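Local structure of oxidoreductase (Listeria innocua, 3E18) at residues A[141-145]-A[241-247]; A[257-263]-A[291-297]; A[4-10]-A[29-35]; A[98-102]-A[332-336]; A[151-155]-A[234-238]. The protein binds NAD through a Rossmann-fold domain and is probably a dehydrogenase of the GFO/IDH/MocA family, though its substrate is not known. All coordinates share one frame; numbering follows the deposited sequence.

Contact 1: residues A[141-145]-A[241-247]; sequences KTIGE and VKGTEGT
Glu245 N donates to Ile143 O at 2.9 Å, the first of three hydrogen bonds that tie the loop 141-145 to the turn of the beta hairpin formed by strands 239-243 and 246-250. In the second, Thr244 N reaches Glu145 O at 3.1 Å. The third bond uses a side chain. Thr244 OG1 sits between its own backbone N and carbonyl carbon (chi1 56°), a position from which it accepts Glu145 N at 3.1 Å.

Weaker CA-H...O contacts add to these. Gly243, with no side chain, lets its CA come within 3.3 Å of Ile143 O, and Ile143 CA lies 3.4 Å from Glu245 O. Gly144, which has positive phi, packs its CA against Thr244 OG1.

The apolar part belongs to Ile143, which is buried. Its CD1 meets Val241 CG2 at 3.8 Å, while CG2 lies against the backbone at Thr247 N. Met137 of helix 129-140 and Ile259 of strand 257-262 also touch this isoleucine.

Backbone amides and one hydroxyl thus do the polar work, with a single branched side chain filling the inner side; the chemistry implies a close fit of main chain to main chain at Gly144 and Gly243, rather than a charged link.

Contact 2: residues A[257-263]-A[291-297]; sequences GEIVKPT and ATNTLSL
Ile259 lays its CG1 against Leu297 CD2 at 4.0 Å, the two side chains crossing at a slant, and its CD1 reaches the backbone of Ser296 and Leu297. On the same face Leu295 lies beside the aliphatic part of Lys261, Leu295 CD1 being 3.8 Å from Lys261 CD. The lysine then bends at its last two torsions, and its NZ is held by the carbonyls of Thr142 and Glu245. A long, flexible chain suits a place that is apolar along its stem and polar at its end.

Strands 257-262 and 292-295 form an antiparallel ladder, the latter being the outermost strand of the large mixed sheet within this chain. Ile259 with Leu295 and Lys261 with Asn293 are hydrogen-bonded pairs; Leu295 N reaches Ile259 O at 2.8 Å. Val260 with Thr294 is a non-hydrogen-bonded pair, and there Val260 CG2 meets Thr294 OG1 at 3.8 Å.

At one end Thr263 N reaches Ala291 O at 2.9 Å, and Thr263 CG2 comes within 3.4 Å of Asn293 ND2. At the other, a water bridges Gly257 O and Leu297 N. Ile234 of the second subunit packs on Glu258 and Val260, and Phe233 of that subunit on Pro262 and Thr292.

Contact 3: residues A[4-10]-A[29-35]; sequences KKYQLVI and NLEVHGV
Gln7 and His33 meet with amide and ring planes almost perpendicular, 81° apart. His33 ND1 donates to Gln7 OE1 at 2.8 Å, and the oxygen lies in the ring plane; the bond restrains the ring's rotation and is consistent with ND1 carrying a hydrogen. The glutamine gets there by folding back at chi2 (-62°), while its NE2 donates to Lys5 O at 2.9 Å; both ends of the amide are engaged, which defines which is O and which is N. Glu31 runs alongside Gln7 in the same direction, its CG 3.3 Å from Gln7 OE1.

The other face is apolar. Leu30 CD1 touches Tyr6 CB at 3.8 Å, Ile10 CG1 slants across Val32 CG1 at 4.0 Å, and Val35 CG2 meets Ile10 CB. Leucine and beta-branched side chains suit a sheet face covered by helices.

Parallel pairing runs from Tyr6 with Leu30 to Ile10 with Val35, with a beta bulge where the register slips by one residue after Leu8; beyond it Ile10 N reaches Gly34 O at 2.9 Å.

These are the two strands of the first beta-alpha-beta unit of the Rossmann fold. Helix 15-25 covers Leu8, Ile10, Leu30 and Val32, helix 307-315 packs on Tyr6 and Leu30, and strand 68-71 continues the sheet beyond strand 6-11.

Contact 4: residues A[98-102]-A[332-336]; sequences VTMTS and LKLIE
Leu332 opens the contact by pushing its side chain into the loop 98-102, which leads from strand 91-95 of the NAD-binding Rossmann fold into helix 102-115. Thr101 is the N-cap of that helix, its OG1 capping Asp104 N, and helix 325-344, which packs against helix 173-188 as well, lies against this start. Leu332 CD1 meets Val98 CG2 at 3.9 Å, the two side chains crossing nearly at right angles. The same methyl comes to 3.3 Å from Thr99 OG1, a hydroxyl already occupied in donating to Thr101 O at 2.8 Å. The other methyl, Leu332 CD2, lies 3.4 Å from Thr99 O, a buried carbonyl oxygen that has no partner in the model. Leucine suits this place, since its fork spreads over the loop while Leu105 of helix 102-115 also packs on it.

Next along the helix, Lys333 offers only its aliphatic root, with CG 3.9 Å from Ser102 CB.

One turn after Leu332 comes Glu336, extended beyond CG, which brings its carboxylate to Ser102, next to the N-cap Thr101. A negative group beside a helix N-terminus should be favoured by the helix dipole. Both oxygens engage Ser102: its OG, set between backbone N and carbonyl carbon (chi1 65°), donates to Glu336 OE1 at 2.8 Å on the syn side, whereas Ser102 N approaches Glu336 OE2, also at 2.8 Å, from above the carboxylate plane.

Contact 5: residues A[151-155]-A[234-238]; sequences SRVHG and IKLPR. With GOL (glycerol), chain J.
Residues 151-155 and 234-238 run in roughly opposite directions, 146° apart, and are joined through the main chain where Arg152 N donates to Arg238 O at 2.9 Å.

Arg238 points its CB away, but the chain bends at chi2 (68°) and brings the guanidinium back over strand 146-154. There NH1 donates to Ser151 OG at 2.8 Å, with the hydroxyl close to the guanidinium plane, while Val153 CG2 lies over one face of the group, toward its rim. Ser151 suits the spot because its small hydroxyl, anti to the backbone N (chi1 175°), projects to that edge. A salt bridge from NE to Asp130 further fixes the arginine.

His154 accepts Leu236 N on ND1 at 3.2 Å; the bond is nearly straight, although the donor is tilted from the ring plane. As NE2 is bonded to Glu227, the ring is held at both nitrogens, and Leu236 CB rests 3.6 Å from His154 CE1. Arg152 sends an extended chain past Leu236, its NE 3.6 Å from Leu236 CD1. A water bridges Arg152 NH2 and Pro237 O, and Arg152 NH1 forms a salt bridge with Glu150.

A glycerol, probably from the crystallisation liquor, lies between the segments: His154 N donates to its O2 at 3.2 Å, and its O3 lies 2.9 Å from both Leu236 O and Arg152 O.

Strand 223-229 pairs with Ser151 and Val153, helix 173-188 packs on Ser151, Val153 and Arg238, and the loop 234-238 leads into strand 239-243. Tyr240 of the second subunit packs on His154.

How the contacts relate
Contacts 1, 2 and 5 all reach one large mixed sheet and all touch the second subunit, whereas contacts 3 and 4 touch no other chain. Contact 5 is the buried one, and its polar side chains, two arginines and a histidine, are held by several partners. Contacts 1 and 2 lie further out and touch each other through the neighbouring strands 246-250 and 257-262. Contact 3 lies about 44 Å from contact 1, centre to centre, in the Rossmann domain, and pairs parallel strands where contact 2 pairs antiparallel ones. Contact 4 spans the longest sequence separation, binding helix 325-344 to the Rossmann domain through a carboxylate and leucine packing instead of strand pairing.

Contact 1: residues A[141-145]-A[241-247]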
# COMPACT_ATOMS: atom_id res chain seq x y z
N LYS A 141 -6.67 1.96 22.87
CA LYS A 141 -5.34 2.46 22.53
C LYS A 141 -4.22 1.43 22.73
O LYS A 141 -3.15 1.77 23.22
CB LYS A 141 -5.03 3.78 23.26
CG LYS A 141 -5.95 4.93 22.87
CD LYS A 141 -5.85 6.07 23.88
CE LYS A 141 -6.89 7.15 23.64
NZ LYS A 141 -6.34 8.35 22.94
N THR A 142 -4.49 0.18 22.35
CA THR A 142 -3.56 -0.92 22.52
C THR A 142 -2.19 -0.68 21.88
O THR A 142 -1.15 -1.09 22.43
CB THR A 142 -4.16 -2.22 21.92
OG1 THR A 142 -5.46 -2.43 22.46
CG2 THR A 142 -3.31 -3.43 22.23
N ILE A 143 -2.18 -0.02 20.72
CA ILE A 143 -0.93 0.37 20.09
C ILE A 143 -0.81 1.90 20.08
O ILE A 143 -0.27 2.49 19.16
CB ILE A 143 -0.73 -0.25 18.69
CG1 ILE A 143 -1.92 0.05 17.76
CG2 ILE A 143 -0.54 -1.76 18.82
CD1 ILE A 143 -1.73 -0.45 16.33
N GLY A 144 -1.32 2.52 21.14
CA GLY A 144 -1.40 3.98 21.22
C GLY A 144 -2.53 4.48 20.34
O GLY A 144 -3.54 3.79 20.14
N GLU A 145 -2.36 5.69 19.79
CA GLU A 145 -3.29 6.27 18.83
C GLU A 145 -3.08 5.64 17.46
O GLU A 145 -2.02 5.83 16.85
CB GLU A 145 -3.09 7.78 18.75
CG GLU A 145 -3.33 8.47 20.08
CD GLU A 145 -3.31 9.99 19.99
OE1 GLU A 145 -2.51 10.54 19.19
OE2 GLU A 145 -4.08 10.64 20.73
N VAL A 241 -2.09 -2.61 10.99
CA VAL A 241 -2.46 -1.32 11.60
C VAL A 241 -1.29 -0.70 12.33
O VAL A 241 -0.50 -1.39 12.94
CB VAL A 241 -3.71 -1.45 12.53
CG1 VAL A 241 -4.99 -1.79 11.71
CG2 VAL A 241 -3.50 -2.52 13.62
N LYS A 242 -1.19 0.63 12.31
CA LYS A 242 -0.05 1.32 12.87
C LYS A 242 -0.53 2.38 13.82
O LYS A 242 -1.49 3.09 13.52
CB LYS A 242 0.77 2.00 11.77
CG LYS A 242 1.48 1.04 10.81
CD LYS A 242 2.31 1.82 9.77
CE LYS A 242 3.61 2.34 10.36
NZ LYS A 242 4.17 3.41 9.48
N GLY A 243 0.14 2.49 14.96
CA GLY A 243 -0.17 3.49 15.97
C GLY A 243 1.09 4.10 16.52
O GLY A 243 2.19 3.64 16.22
N THR A 244 0.93 5.15 17.32
CA THR A 244 2.06 5.84 17.96
C THR A 244 2.89 4.95 18.91
O THR A 244 4.03 5.26 19.22
CB THR A 244 1.57 7.08 18.72
OG1 THR A 244 0.57 6.68 19.67
CG2 THR A 244 0.97 8.09 17.77
N GLU A 245 2.31 3.84 19.35
CA GLU A 245 2.95 2.95 20.30
C GLU A 245 2.81 1.49 19.87
O GLU A 245 2.46 0.64 20.67
CB GLU A 245 2.33 3.11 21.70
CG GLU A 245 2.39 4.55 22.29
CD GLU A 245 3.81 5.01 22.67
OE1 GLU A 245 4.74 4.16 22.76
OE2 GLU A 245 4.00 6.23 22.91
N GLY A 246 3.11 1.21 18.61
CA GLY A 246 3.10 -0.17 18.15
C GLY A 246 2.45 -0.38 16.80
O GLY A 246 1.98 0.57 16.17
N THR A 247 2.42 -1.65 16.40
CA THR A 247 1.93 -2.08 15.11
C THR A 247 1.21 -3.41 15.38
O THR A 247 1.66 -4.17 16.24
CB THR A 247 3.11 -2.27 14.11
OG1 THR A 247 3.88 -1.06 14.01
CG2 THR A 247 2.63 -2.65 12.73

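Contact 2: residues A[257-263]-A[291-297]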
# COMPACT_ATOMS: atom_id res chain seq x y z
N GLY A 257 -2.17 -13.69 14.52
CA GLY A 257 -1.47 -12.42 14.42
C GLY A 257 -0.93 -11.99 15.76
O GLY A 257 -0.93 -12.76 16.73
N GLU A 258 -0.46 -10.75 15.83
CA GLU A 258 0.19 -10.30 17.04
C GLU A 258 0.31 -8.81 17.02
O GLU A 258 -0.00 -8.16 16.04
CB GLU A 258 1.60 -10.91 17.17
CG GLU A 258 2.59 -10.51 16.09
CD GLU A 258 3.96 -11.14 16.30
OE1 GLU A 258 4.03 -12.29 16.77
OE2 GLU A 258 4.97 -10.48 15.98
N ILE A 259 0.80 -8.30 18.13
CA ILE A 259 1.09 -6.89 18.28
C ILE A 259 2.54 -6.78 18.75
O ILE A 259 2.99 -7.58 19.56
CB ILE A 259 0.16 -6.31 19.32
CG1 ILE A 259 -1.26 -6.21 18.74
CG2 ILE A 259 0.64 -4.94 19.80
CD1 ILE A 259 -2.31 -6.22 19.79
N VAL A 260 3.27 -5.79 18.22
CA VAL A 260 4.61 -5.47 18.68
C VAL A 260 4.64 -3.99 19.08
O VAL A 260 4.21 -3.13 18.33
CB VAL A 260 5.69 -5.82 17.61
CG1 VAL A 260 7.09 -5.52 18.13
CG2 VAL A 260 5.62 -7.33 17.26
N LYS A 261 5.10 -3.70 20.29
CA LYS A 261 5.12 -2.34 20.82
C LYS A 261 6.52 -1.97 21.26
O LYS A 261 7.27 -2.84 21.67
CB LYS A 261 4.23 -2.25 22.07
CG LYS A 261 2.72 -2.45 21.85
CD LYS A 261 1.95 -2.52 23.20
CE LYS A 261 2.11 -1.25 24.03
NZ LYS A 261 1.49 -0.08 23.36
N PRO A 262 6.88 -0.67 21.21
CA PRO A 262 8.15 -0.22 21.79
C PRO A 262 8.12 -0.23 23.33
O PRO A 262 7.05 -0.07 23.93
CB PRO A 262 8.25 1.23 21.31
CG PRO A 262 6.83 1.67 21.14
CD PRO A 262 6.11 0.44 20.63
N THR A 263 9.29 -0.41 23.94
CA THR A 263 9.45 -0.24 25.39
C THR A 263 10.15 1.08 25.64
O THR A 263 10.63 1.72 24.70
CB THR A 263 10.32 -1.32 26.02
OG1 THR A 263 11.69 -1.12 25.64
CG2 THR A 263 9.90 -2.71 25.57
N ALA A 291 14.25 -3.55 23.23
CA ALA A 291 13.50 -2.42 22.63
C ALA A 291 12.00 -2.63 22.41
O ALA A 291 11.25 -1.67 22.26
CB ALA A 291 14.17 -2.00 21.32
N THR A 292 11.56 -3.88 22.35
CA THR A 292 10.16 -4.15 22.04
C THR A 292 9.52 -5.21 22.94
O THR A 292 10.21 -6.04 23.56
CB THR A 292 9.95 -4.62 20.56
OG1 THR A 292 10.52 -5.92 20.37
CG2 THR A 292 10.54 -3.64 19.55
N ASN A 293 8.19 -5.15 23.01
CA ASN A 293 7.37 -6.22 23.58
C ASN A 293 6.47 -6.83 22.53
O ASN A 293 5.89 -6.11 21.71
CB ASN A 293 6.49 -5.66 24.69
CG ASN A 293 7.25 -5.35 25.96
OD1 ASN A 293 8.10 -6.14 26.40
ND2 ASN A 293 6.96 -4.20 26.56
N THR A 294 6.30 -8.14 22.56
CA THR A 294 5.36 -8.79 21.66
C THR A 294 4.17 -9.32 22.44
O THR A 294 4.34 -10.03 23.44
CB THR A 294 6.04 -9.92 20.89
OG1 THR A 294 7.13 -9.37 20.15
CG2 THR A 294 5.08 -10.58 19.92
N LEU A 295 2.98 -8.97 21.97
CA LEU A 295 1.73 -9.28 22.66
C LEU A 295 0.80 -10.07 21.75
O LEU A 295 0.87 -9.98 20.53
CB LEU A 295 1.01 -7.99 23.07
CG LEU A 295 1.55 -7.02 24.13
CD1 LEU A 295 2.77 -6.24 23.68
CD2 LEU A 295 0.44 -6.04 24.45
N SER A 296 -0.10 -10.82 22.37
CA SER A 296 -1.23 -11.42 21.67
C SER A 296 -2.20 -10.32 21.29
O SER A 296 -2.21 -9.25 21.92
CB SER A 296 -1.92 -12.46 22.55
OG SER A 296 -1.17 -13.66 22.60
N LEU A 297 -2.99 -10.57 20.25
CA LEU A 297 -4.15 -9.76 19.92
C LEU A 297 -5.16 -9.80 21.06
O LEU A 297 -5.35 -10.86 21.65
CB LEU A 297 -4.81 -10.26 18.62
CG LEU A 297 -3.97 -10.17 17.34
CD1 LEU A 297 -4.59 -10.97 16.21
CD2 LEU A 297 -3.82 -8.72 16.94
O HOH W 1 -2.49 -13.05 18.94

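Contact 3: residues A[4-10]-A[29-35]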
# COMPACT_ATOMS: atom_id res chain seq x y z
N LYS A 4 -45.78 -11.44 20.68
CA LYS A 4 -45.71 -10.29 19.76
C LYS A 4 -44.62 -10.37 18.66
O LYS A 4 -43.79 -9.45 18.55
CB LYS A 4 -45.48 -9.02 20.58
CG LYS A 4 -46.62 -8.58 21.48
CD LYS A 4 -46.55 -7.07 21.72
CE LYS A 4 -45.19 -6.64 22.28
NZ LYS A 4 -45.05 -5.16 22.47
N LYS A 5 -44.64 -11.42 17.85
CA LYS A 5 -43.59 -11.64 16.86
C LYS A 5 -43.81 -10.90 15.55
O LYS A 5 -44.85 -11.05 14.91
CB LYS A 5 -43.41 -13.14 16.59
CG LYS A 5 -42.43 -13.82 17.53
CD LYS A 5 -41.98 -15.17 16.97
CE LYS A 5 -40.69 -15.66 17.62
NZ LYS A 5 -40.85 -15.90 19.08
N TYR A 6 -42.82 -10.09 15.15
CA TYR A 6 -42.83 -9.45 13.84
C TYR A 6 -42.66 -10.47 12.73
O TYR A 6 -41.83 -11.37 12.83
CB TYR A 6 -41.71 -8.44 13.73
CG TYR A 6 -41.91 -7.21 14.57
CD1 TYR A 6 -42.76 -6.19 14.16
CD2 TYR A 6 -41.23 -7.06 15.77
CE1 TYR A 6 -42.94 -5.04 14.93
CE2 TYR A 6 -41.40 -5.91 16.55
CZ TYR A 6 -42.26 -4.91 16.13
OH TYR A 6 -42.43 -3.78 16.90
N GLN A 7 -43.45 -10.32 11.67
CA GLN A 7 -43.43 -11.23 10.55
C GLN A 7 -42.65 -10.61 9.41
O GLN A 7 -43.01 -9.53 8.91
CB GLN A 7 -44.86 -11.53 10.10
CG GLN A 7 -45.77 -12.01 11.23
CD GLN A 7 -45.30 -13.31 11.83
OE1 GLN A 7 -45.12 -14.31 11.13
NE2 GLN A 7 -45.08 -13.31 13.15
N LEU A 8 -41.59 -11.30 9.00
CA LEU A 8 -40.70 -10.86 7.93
C LEU A 8 -40.89 -11.73 6.70
O LEU A 8 -40.95 -12.95 6.82
CB LEU A 8 -39.24 -10.98 8.39
CG LEU A 8 -38.16 -10.60 7.37
CD1 LEU A 8 -37.95 -9.09 7.42
CD2 LEU A 8 -36.88 -11.33 7.67
N VAL A 9 -41.00 -11.11 5.52
CA VAL A 9 -40.98 -11.88 4.27
C VAL A 9 -39.65 -11.69 3.55
O VAL A 9 -39.15 -10.56 3.42
CB VAL A 9 -42.19 -11.55 3.35
CG1 VAL A 9 -42.02 -12.15 1.95
CG2 VAL A 9 -43.50 -12.05 4.00
N ILE A 10 -39.06 -12.81 3.11
CA ILE A 10 -37.83 -12.82 2.33
C ILE A 10 -38.16 -12.58 0.86
O ILE A 10 -38.92 -13.34 0.25
CB ILE A 10 -37.07 -14.18 2.48
CG1 ILE A 10 -36.72 -14.48 3.95
CG2 ILE A 10 -35.83 -14.26 1.56
CD1 ILE A 10 -35.85 -13.46 4.63
N ASN A 29 -37.84 -11.89 18.76
CA ASN A 29 -39.25 -11.65 18.42
C ASN A 29 -39.48 -11.30 16.96
O ASN A 29 -40.04 -10.25 16.63
CB ASN A 29 -39.84 -10.57 19.33
CG ASN A 29 -39.95 -11.03 20.77
OD1 ASN A 29 -40.60 -12.04 21.05
ND2 ASN A 29 -39.33 -10.29 21.68
N LEU A 30 -39.04 -12.20 16.09
CA LEU A 30 -39.12 -12.01 14.66
C LEU A 30 -39.15 -13.40 14.07
O LEU A 30 -38.37 -14.25 14.47
CB LEU A 30 -37.87 -11.28 14.17
CG LEU A 30 -37.70 -11.02 12.68
CD1 LEU A 30 -38.45 -9.76 12.24
CD2 LEU A 30 -36.24 -10.86 12.41
N GLU A 31 -40.03 -13.63 13.12
CA GLU A 31 -40.00 -14.89 12.40
C GLU A 31 -40.15 -14.68 10.90
O GLU A 31 -40.55 -13.60 10.46
CB GLU A 31 -41.04 -15.87 12.97
CG GLU A 31 -42.46 -15.58 12.59
CD GLU A 31 -43.42 -16.65 13.08
OE1 GLU A 31 -43.73 -16.67 14.30
OE2 GLU A 31 -43.89 -17.46 12.24
N VAL A 32 -39.81 -15.72 10.12
CA VAL A 32 -39.97 -15.67 8.69
C VAL A 32 -41.38 -16.12 8.36
O VAL A 32 -41.74 -17.28 8.54
CB VAL A 32 -38.94 -16.57 7.95
CG1 VAL A 32 -39.13 -16.47 6.45
CG2 VAL A 32 -37.51 -16.20 8.34
N HIS A 33 -42.18 -15.18 7.88
CA HIS A 33 -43.57 -15.45 7.52
C HIS A 33 -43.65 -16.18 6.19
O HIS A 33 -44.57 -16.96 5.96
CB HIS A 33 -44.34 -14.14 7.42
CG HIS A 33 -45.82 -14.30 7.49
ND1 HIS A 33 -46.49 -14.48 8.68
CD2 HIS A 33 -46.77 -14.30 6.52
CE1 HIS A 33 -47.79 -14.59 8.44
NE2 HIS A 33 -47.98 -14.49 7.14
N GLY A 34 -42.68 -15.91 5.32
CA GLY A 34 -42.67 -16.50 4.00
C GLY A 34 -41.67 -15.90 3.03
O GLY A 34 -40.80 -15.10 3.41
N VAL A 35 -41.81 -16.29 1.76
CA VAL A 35 -40.80 -16.03 0.74
C VAL A 35 -41.45 -15.61 -0.58
O VAL A 35 -42.43 -16.20 -1.02
CB VAL A 35 -39.94 -17.31 0.48
CG1 VAL A 35 -39.08 -17.16 -0.77
CG2 VAL A 35 -39.07 -17.65 1.68

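Contact 4: residues A[98-102]-A[332-336]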
# COMPACT_ATOMS: atom_id res chain seq x y z
N VAL A 98 -26.90 -0.90 -0.47
CA VAL A 98 -28.34 -0.74 -0.45
C VAL A 98 -28.85 -0.21 -1.77
O VAL A 98 -29.86 -0.69 -2.27
CB VAL A 98 -28.87 0.10 0.72
CG1 VAL A 98 -28.73 -0.70 1.99
CG2 VAL A 98 -28.17 1.45 0.81
N THR A 99 -28.13 0.76 -2.34
CA THR A 99 -28.46 1.31 -3.64
C THR A 99 -27.17 1.55 -4.41
O THR A 99 -26.07 1.50 -3.85
CB THR A 99 -29.20 2.64 -3.53
OG1 THR A 99 -28.43 3.55 -2.72
CG2 THR A 99 -30.59 2.46 -2.95
N MET A 100 -27.32 1.82 -5.70
CA MET A 100 -26.16 2.05 -6.56
C MET A 100 -25.72 3.52 -6.60
O MET A 100 -24.64 3.83 -7.09
CB MET A 100 -26.41 1.47 -7.95
CG MET A 100 -26.41 -0.07 -7.94
SD MET A 100 -27.09 -0.85 -9.40
CE MET A 100 -28.25 0.38 -9.98
N THR A 101 -26.55 4.42 -6.07
CA THR A 101 -26.11 5.81 -5.91
C THR A 101 -26.48 6.33 -4.54
O THR A 101 -27.41 5.82 -3.90
CB THR A 101 -26.72 6.78 -6.97
OG1 THR A 101 -28.10 7.03 -6.67
CG2 THR A 101 -26.59 6.25 -8.39
N SER A 102 -25.79 7.37 -4.09
CA SER A 102 -26.09 7.93 -2.79
C SER A 102 -27.45 8.65 -2.82
O SER A 102 -28.19 8.61 -1.84
CB SER A 102 -24.98 8.87 -2.34
OG SER A 102 -24.89 10.01 -3.18
N LEU A 332 -21.84 5.30 0.69
CA LEU A 332 -22.19 5.34 -0.73
C LEU A 332 -21.55 6.53 -1.44
O LEU A 332 -21.13 6.41 -2.58
CB LEU A 332 -23.72 5.33 -0.95
CG LEU A 332 -24.51 4.07 -0.55
CD1 LEU A 332 -26.00 4.37 -0.66
CD2 LEU A 332 -24.17 2.86 -1.38
N LYS A 333 -21.45 7.66 -0.74
CA LYS A 333 -20.73 8.82 -1.24
C LYS A 333 -19.23 8.52 -1.40
O LYS A 333 -18.60 9.02 -2.33
CB LYS A 333 -20.90 9.99 -0.27
CG LYS A 333 -22.16 10.82 -0.47
CD LYS A 333 -22.15 12.04 0.45
CE LYS A 333 -21.38 13.23 -0.13
NZ LYS A 333 -22.06 13.84 -1.32
N LEU A 334 -18.69 7.69 -0.51
CA LEU A 334 -17.28 7.27 -0.60
C LEU A 334 -17.05 6.36 -1.81
O LEU A 334 -16.06 6.51 -2.52
CB LEU A 334 -16.81 6.61 0.71
CG LEU A 334 -15.36 6.10 0.84
CD1 LEU A 334 -14.37 7.17 0.44
CD2 LEU A 334 -15.06 5.66 2.27
N ILE A 335 -17.97 5.44 -2.04
CA ILE A 335 -17.92 4.59 -3.22
C ILE A 335 -17.98 5.41 -4.53
O ILE A 335 -17.25 5.13 -5.50
CB ILE A 335 -19.04 3.53 -3.17
CG1 ILE A 335 -18.69 2.47 -2.13
CG2 ILE A 335 -19.24 2.88 -4.53
CD1 ILE A 335 -19.86 1.53 -1.76
N GLU A 336 -18.81 6.45 -4.54
CA GLU A 336 -18.90 7.38 -5.66
C GLU A 336 -17.58 8.14 -5.88
O GLU A 336 -17.13 8.26 -7.03
CB GLU A 336 -20.07 8.34 -5.47
CG GLU A 336 -21.42 7.65 -5.63
CD GLU A 336 -22.60 8.51 -5.25
OE1 GLU A 336 -22.45 9.46 -4.44
OE2 GLU A 336 -23.69 8.23 -5.76

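Contact 5: residues A[151-155]-A[234-238]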
# COMPACT_ATOMS: atom_id res chain seq x y z
N SER A 151 -6.68 -2.59 5.36
CA SER A 151 -7.70 -3.63 5.43
C SER A 151 -7.78 -4.27 4.06
O SER A 151 -8.07 -3.59 3.07
CB SER A 151 -9.02 -2.98 5.85
OG SER A 151 -10.11 -3.90 5.83
N ARG A 152 -7.52 -5.58 3.97
CA ARG A 152 -7.37 -6.23 2.68
C ARG A 152 -8.15 -7.53 2.65
O ARG A 152 -8.08 -8.32 3.57
CB ARG A 152 -5.89 -6.60 2.41
CG ARG A 152 -4.95 -5.43 2.14
CD ARG A 152 -3.51 -5.91 1.89
NE ARG A 152 -2.61 -4.80 1.55
CZ ARG A 152 -1.90 -4.09 2.42
NH1 ARG A 152 -1.12 -3.10 1.99
NH2 ARG A 152 -1.98 -4.33 3.72
N VAL A 153 -8.91 -7.75 1.59
CA VAL A 153 -9.47 -9.07 1.34
C VAL A 153 -8.93 -9.58 0.02
O VAL A 153 -9.30 -9.09 -1.04
CB VAL A 153 -11.03 -9.07 1.38
CG1 VAL A 153 -11.57 -10.45 1.03
CG2 VAL A 153 -11.54 -8.65 2.76
N HIS A 154 -8.06 -10.58 0.09
CA HIS A 154 -7.40 -11.13 -1.09
C HIS A 154 -7.84 -12.57 -1.30
O HIS A 154 -8.10 -13.29 -0.34
CB HIS A 154 -5.88 -11.12 -0.88
CG HIS A 154 -5.23 -9.78 -1.07
ND1 HIS A 154 -3.87 -9.60 -0.95
CD2 HIS A 154 -5.75 -8.57 -1.39
CE1 HIS A 154 -3.58 -8.33 -1.17
NE2 HIS A 154 -4.69 -7.68 -1.44
N GLY A 155 -7.88 -12.99 -2.55
CA GLY A 155 -8.17 -14.39 -2.88
C GLY A 155 -7.89 -14.62 -4.34
O GLY A 155 -7.54 -13.68 -5.04
N ILE A 234 -1.37 -15.44 -3.64
CA ILE A 234 -0.80 -15.31 -2.32
C ILE A 234 -1.50 -14.11 -1.69
O ILE A 234 -1.67 -13.09 -2.34
CB ILE A 234 0.74 -15.08 -2.40
CG1 ILE A 234 1.43 -16.32 -2.99
CG2 ILE A 234 1.33 -14.74 -1.03
CD1 ILE A 234 2.92 -16.12 -3.36
N LYS A 235 -1.96 -14.28 -0.45
CA LYS A 235 -2.72 -13.25 0.24
C LYS A 235 -1.82 -12.43 1.15
O LYS A 235 -0.95 -12.97 1.82
CB LYS A 235 -3.86 -13.88 1.06
CG LYS A 235 -4.82 -14.77 0.26
CD LYS A 235 -5.88 -15.39 1.18
CE LYS A 235 -6.85 -16.28 0.42
NZ LYS A 235 -6.28 -17.62 0.07
N LEU A 236 -2.03 -11.11 1.17
CA LEU A 236 -1.42 -10.25 2.16
C LEU A 236 -2.32 -10.29 3.41
O LEU A 236 -3.43 -10.80 3.31
CB LEU A 236 -1.28 -8.81 1.62
CG LEU A 236 -0.21 -8.58 0.54
CD1 LEU A 236 -0.15 -7.10 0.15
CD2 LEU A 236 1.17 -9.04 1.00
N PRO A 237 -1.85 -9.80 4.59
CA PRO A 237 -2.72 -9.88 5.78
C PRO A 237 -4.08 -9.20 5.67
O PRO A 237 -4.23 -8.18 4.97
CB PRO A 237 -1.90 -9.17 6.88
CG PRO A 237 -0.82 -8.48 6.19
CD PRO A 237 -0.53 -9.25 4.94
N ARG A 238 -5.06 -9.74 6.40
CA ARG A 238 -6.39 -9.15 6.51
C ARG A 238 -6.29 -7.74 7.10
O ARG A 238 -6.91 -6.82 6.57
CB ARG A 238 -7.30 -10.07 7.34
CG ARG A 238 -8.70 -9.55 7.62
CD ARG A 238 -9.60 -9.45 6.41
NE ARG A 238 -10.82 -8.73 6.75
CZ ARG A 238 -10.97 -7.41 6.74
NH1 ARG A 238 -9.99 -6.60 6.34
NH2 ARG A 238 -12.13 -6.89 7.09
C1 GOL J . -7.96 -12.76 4.76
O1 GOL J . -7.82 -14.12 4.41
C2 GOL J . -8.02 -11.90 3.49
O2 GOL J . -8.84 -12.50 2.52
C3 GOL J . -6.62 -11.73 2.90
O3 GOL J . -6.27 -10.37 2.76
O HOH W 2 -3.93 -5.45 5.59